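Local coordinates for protein CRISPR system Cmr subunit Cmr6 (Pyrococcus furiosus, PDB 4W8V) that binds RNA as part of the type III-B Cmr complex, a CRISPR antiviral ribonucleoprotein that it caps together with Cmr1, at residues Val205-Gly208 with Leu214-Lys217. Sequence-based numbering, arbitrary orientation.
Sequences VAVG and LTEK
Thr-215 lays its methyl alongside the CG2 branch of Val-207, the valine pointing to the helix and the threonine to the strand, so that they overlap flank to flank. Thr-215 CG2 and Val-207 CG2 are 3.6 Å apart, a van der Waals separation, and the same Thr-215 CG2 stands 3.6 Å from the backbone O of Val-207. The valine branch in turn reaches beyond the methyl, since Val-207 CG2 is also 3.5 Å from the carbonyl O of Thr-215. What places the threonine methyl here is its first torsion (chi1 -61° for OG1), which sets CG2 anti to the backbone N and puts OG1 beside that N, anti to the carbonyl carbon. The hydroxyl only brushes the strand: Thr-215 OG1 lies 3.8 Å from Gly-208 C, and its hydrogen bond goes to the carbonyl O of Asp-211, just before helix 212-228 begins, so the buried polar atom is satisfied there.

Strand 202-209 belongs to a four-stranded antiparallel sheet, with 143-149 and 13-21 as its neighbours. The strand order, 143-149, 202-209, 13-21, 242-244, is that of the ferredoxin-like (RRM-like) fold of RAMP proteins, here in the C-terminal part of Cmr6; strand 202-209 and helix 212-228 are its third strand and second core helix. Gly-208 and Thr-215 form the closest CA pair, 6.0 Å from Gly-208 CA to Thr-215 CA. Farther along the helix, Phe-219 and Val-222 also touch Val-207, while Ile-15 of strand 13-21 packs against Thr-215. All three residues in the contact are buried, with 128 Å² enclosed between the two segments.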
loop_
_atom_site.group_PDB
_atom_site.type_symbol
_atom_site.label_atom_id
_atom_site.label_comp_id
_atom_site.label_asym_id
_atom_site.label_seq_id
_atom_site.Cartn_x
_atom_site.Cartn_y
_atom_site.Cartn_z
ATOM N N VAL A 205 -9.044 -3.534 -8.254
ATOM C CA VAL A 205 -8.505 -3.450 -6.909
ATOM C C VAL A 205 -9.579 -3.855 -5.914
ATOM O O VAL A 205 -10.708 -3.365 -5.988
ATOM C CB VAL A 205 -8.029 -2.023 -6.588
ATOM C CG1 VAL A 205 -7.600 -1.905 -5.131
ATOM C CG2 VAL A 205 -6.902 -1.595 -7.543
ATOM N N ALA A 206 -9.249 -4.745 -4.984
ATOM C CA ALA A 206 -10.267 -5.279 -4.093
ATOM C C ALA A 206 -9.743 -5.723 -2.742
ATOM O O ALA A 206 -8.598 -6.131 -2.607
ATOM C CB ALA A 206 -10.969 -6.457 -4.770
ATOM N N VAL A 207 -10.621 -5.674 -1.749
ATOM C CA VAL A 207 -10.349 -6.232 -0.435
ATOM C C VAL A 207 -11.568 -7.040 0.012
ATOM O O VAL A 207 -12.667 -6.771 -0.426
ATOM C CB VAL A 207 -10.024 -5.135 0.610
ATOM C CG1 VAL A 207 -8.784 -4.350 0.198
ATOM C CG2 VAL A 207 -11.207 -4.204 0.827
ATOM N N GLY A 208 -11.366 -8.024 0.884
ATOM C CA GLY A 208 -12.449 -8.887 1.317
ATOM C C GLY A 208 -12.444 -9.216 2.797
ATOM O O GLY A 208 -11.405 -9.182 3.452
ATOM N N LEU A 214 -16.097 -3.082 8.198
ATOM C CA LEU A 214 -14.662 -3.072 8.430
ATOM C C LEU A 214 -13.932 -3.143 7.092
ATOM O O LEU A 214 -12.975 -2.408 6.856
ATOM C CB LEU A 214 -14.233 -4.231 9.329
ATOM C CG LEU A 214 -12.742 -4.182 9.677
ATOM C CD1 LEU A 214 -12.501 -3.177 10.799
ATOM C CD2 LEU A 214 -12.174 -5.556 10.020
ATOM N N THR A 215 -14.400 -4.025 6.218
ATOM C CA THR A 215 -13.793 -4.216 4.911
ATOM C C THR A 215 -13.903 -2.948 4.071
ATOM O O THR A 215 -12.971 -2.591 3.345
ATOM C CB THR A 215 -14.449 -5.405 4.178
ATOM O OG1 THR A 215 -14.252 -6.591 4.956
ATOM C CG2 THR A 215 -13.847 -5.610 2.800
ATOM N N GLU A 216 -15.033 -2.260 4.186
ATOM C CA GLU A 216 -15.239 -1.027 3.433
ATOM C C GLU A 216 -14.249 0.054 3.836
ATOM O O GLU A 216 -13.739 0.779 2.984
ATOM C CB GLU A 216 -16.669 -0.516 3.610
ATOM C CG GLU A 216 -17.659 -1.170 2.662
ATOM C CD GLU A 216 -19.086 -0.718 2.894
ATOM O OE1 GLU A 216 -19.378 -0.185 3.990
ATOM O OE2 GLU A 216 -19.914 -0.903 1.977
ATOM N N LYS A 217 -13.994 0.159 5.138
ATOM C CA LYS A 217 -13.021 1.102 5.655
ATOM C C LYS A 217 -11.649 0.798 5.069
ATOM O O LYS A 217 -10.933 1.704 4.639
ATOM C CB LYS A 217 -12.976 1.045 7.178
ATOM C CG LYS A 217 -14.270 1.463 7.837
ATOM C CD LYS A 217 -14.091 1.633 9.330
ATOM C CE LYS A 217 -15.426 1.923 10.012
ATOM N NZ LYS A 217 -15.272 2.071 11.488
#